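Local structure of Lactamase_B domain-containing protein (Bacillus lehensis G1, 7EV5) at residues Ser115-Gly119 with Thr120-Ser124. The protein is a dual-activity, zinc-binding enzyme of the metallo-beta-lactamase fold that structurally resembles B3 metallo-beta-lactamases and glyoxalase II and probably acts as a hydrolase. Numbering follows the deposited sequence. Where two conformers were deposited one is given.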
ATOM      1  N   SER A 115       3.638  10.765  11.412  1.00 16.16           N
ATOM      2  CA  SER A 115       4.964  10.518  10.874  1.00 18.39           C
ATOM      3  C   SER A 115       5.405   9.113  11.255  1.00 16.01           C
ATOM      4  O   SER A 115       4.980   8.567  12.277  1.00 17.70           O
ATOM      5  CB  SER A 115       5.973  11.535  11.421  1.00 18.62           C
ATOM      6  OG  SER A 115       7.171  11.521  10.665  1.00 26.05           O
ATOM      7  N   LEU A 116       6.273   8.540  10.420  1.00 12.93           N
ATOM      8  CA  LEU A 116       6.854   7.221  10.637  1.00 12.86           C
ATOM      9  C   LEU A 116       8.251   7.232  10.036  1.00 14.95           C
ATOM     10  O   LEU A 116       8.421   7.598   8.866  1.00 14.03           O
ATOM     11  CB  LEU A 116       6.007   6.141   9.950  1.00 11.99           C
ATOM     12  CG  LEU A 116       6.566   4.725   9.950  1.00 14.47           C
ATOM     13  CD1 LEU A 116       6.767   4.235  11.377  1.00 15.10           C
ATOM     14  CD2 LEU A 116       5.619   3.805   9.186  1.00 13.22           C
ATOM     15  N   THR A 117       9.246   6.830  10.824  1.00 15.42           N
ATOM     16  CA  THR A 117      10.623   6.750  10.352  1.00 16.97           C
ATOM     17  C   THR A 117      11.084   5.298  10.346  1.00 14.85           C
ATOM     18  O   THR A 117      11.020   4.618  11.373  1.00 19.09           O
ATOM     19  CB  THR A 117      11.544   7.627  11.196  1.00 19.04           C
ATOM     20  OG1 THR A 117      11.162   8.996  11.024  1.00 19.39           O
ATOM     21  CG2 THR A 117      12.982   7.458  10.755  1.00 23.56           C
ATOM     22  N   ILE A 118      11.527   4.829   9.181  1.00 15.19           N
ATOM     23  CA  ILE A 118      12.058   3.485   8.994  1.00 19.08           C
ATOM     24  C   ILE A 118      13.516   3.662   8.594  1.00 17.49           C
ATOM     25  O   ILE A 118      13.807   4.033   7.450  1.00 16.97           O
ATOM     26  CB  ILE A 118      11.288   2.706   7.911  1.00 14.89           C
ATOM     27  CG1 ILE A 118       9.782   2.608   8.232  1.00 15.76           C
ATOM     28  CG2 ILE A 118      11.906   1.310   7.712  1.00 17.75           C
ATOM     29  CD1 ILE A 118       9.451   1.781   9.458  1.00 17.04           C
ATOM     30  N   GLY A 119      14.431   3.400   9.518  1.00 17.39           N
ATOM     31  CA  GLY A 119      15.830   3.685   9.229  1.00 18.02           C
ATOM     32  C   GLY A 119      15.994   5.174   8.979  1.00 20.32           C
ATOM     33  O   GLY A 119      15.609   6.003   9.810  1.00 21.61           O
ATOM     34  N   THR A 120      16.545   5.543   7.823  1.00 17.93           N
ATOM     35  CA  THR A 120      16.626   6.951   7.449  1.00 19.28           C
ATOM     36  C   THR A 120      15.514   7.392   6.501  1.00 17.94           C
ATOM     37  O   THR A 120      15.549   8.522   6.003  1.00 19.73           O
ATOM     38  CB  THR A 120      18.001   7.304   6.870  1.00 19.81           C
ATOM     39  OG1 THR A 120      18.324   6.405   5.807  1.00 24.80           O
ATOM     40  CG2 THR A 120      19.078   7.244   7.949  1.00 24.97           C
ATOM     41  N   PHE A 121      14.524   6.539   6.241  1.00 15.90           N
ATOM     42  CA  PHE A 121      13.365   6.930   5.445  1.00 15.41           C
ATOM     43  C   PHE A 121      12.310   7.514   6.372  1.00 13.81           C
ATOM     44  O   PHE A 121      11.840   6.827   7.286  1.00 17.58           O
ATOM     45  CB  PHE A 121      12.751   5.722   4.738  1.00 16.15           C
ATOM     46  CG  PHE A 121      13.694   4.974   3.838  1.00 16.00           C
ATOM     47  CD1 PHE A 121      13.822   5.316   2.499  1.00 14.67           C
ATOM     48  CD2 PHE A 121      14.426   3.911   4.322  1.00 15.62           C
ATOM     49  CE1 PHE A 121      14.671   4.607   1.666  1.00 16.39           C
ATOM     50  CE2 PHE A 121      15.289   3.198   3.492  1.00 17.80           C
ATOM     51  CZ  PHE A 121      15.406   3.551   2.159  1.00 14.97           C
ATOM     52  N   THR A 122      11.913   8.757   6.132  1.00 15.88           N
ATOM     53  CA  THR A 122      10.819   9.340   6.895  1.00 16.01           C
ATOM     54  C   THR A 122       9.600   9.525   6.006  1.00 16.54           C
ATOM     55  O   THR A 122       9.713   9.946   4.849  1.00 16.37           O
ATOM     56  CB  THR A 122      11.218  10.653   7.574  1.00 18.70           C
ATOM     57  OG1 THR A 122      12.317  10.400   8.452  1.00 25.44           O
ATOM     58  CG2 THR A 122      10.056  11.205   8.404  1.00 22.78           C
ATOM     59  N   PHE A 123       8.441   9.184   6.561  1.00 13.28           N
ATOM     60  CA  PHE A 123       7.173   9.278   5.864  1.00 12.82           C
ATOM     61  C   PHE A 123       6.204  10.103   6.685  1.00 13.82           C
ATOM     62  O   PHE A 123       6.225  10.060   7.920  1.00 17.21           O
ATOM     63  CB  PHE A 123       6.547   7.887   5.711  1.00 13.72           C
ATOM     64  CG  PHE A 123       7.424   6.906   5.003  1.00 11.17           C
ATOM     65  CD1 PHE A 123       7.480   6.880   3.617  1.00 12.94           C
ATOM     66  CD2 PHE A 123       8.184   6.005   5.718  1.00 13.18           C
ATOM     67  CE1 PHE A 123       8.298   5.968   2.960  1.00 12.17           C
ATOM     68  CE2 PHE A 123       8.996   5.090   5.074  1.00 12.69           C
ATOM     69  CZ  PHE A 123       9.052   5.067   3.696  1.00 11.70           C
ATOM     70  N   SER A 124       5.381  10.873   5.992  1.00 13.17           N
ATOM     71  CA  SER A 124       4.153  11.391   6.567  0.65 13.29           C
ATOM     72  C   SER A 124       3.063  10.354   6.336  1.00 13.53           C
ATOM     73  O   SER A 124       2.966   9.762   5.257  1.00 16.90           O
ATOM     74  CB  SER A 124       3.760  12.707   5.897  0.65 18.11           C
ATOM     75  OG  SER A 124       4.591  13.768   6.327  0.65 21.36           O
TER
HETATM   76  O   HOH W   1       6.957  13.135   8.768  1.00 25.28           O
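Leu116 and Phe123 face each other as an antiparallel hydrogen-bonded pair: Phe123 N gives its hydrogen to Leu116 O at 2.8 Å, and Leu116 N returns one to Phe123 O. Two residues nearer the turn on each strand, Ile118 and Phe121 repeat the exchange. Ile118 N reaches Phe121 O at 2.8 Å, nearly head-on to the carbonyl, whereas Phe121 N comes to Ile118 O from well above the carbonyl plane, 44° out of it, where the chain turns. Between these pairs sit Thr117 and Thr122, a non-hydrogen-bonded pair whose CA atoms are 4.3 Å apart. Each hydroxyl lies anti to its own carbonyl carbon (chi1 -64° and -59°), which brings the two OG1 atoms within 3.1 Å in a hydrogen bond that either could donate. Along the same exposed face, the methyl CG2 of Thr122 lies near Ser115 OG. A water bonded to Ser115 OG also donates a longer bond, 3.3 Å, to Phe123 O.

The other face is apolar. The CE2 edge of the Phe123 ring meets Ile118 CG1 at 4.1 Å, and Phe121 sets its ring edge, through CD2, in plane with Ile118 O. Beyond the hairpin, Ile118 and Phe121 pack on Val25 and Leu48, and Phe123 on Leu51, so this side presses against the strands of the facing sheet. Gly119, with its positive phi, and Thr120 occupy the corners of a type II' turn. The whole is a beta hairpin with a tight two-residue loop at the margin of one of the two sheets of the metallo-beta-lactamase αββα sandwich, away from the zinc site.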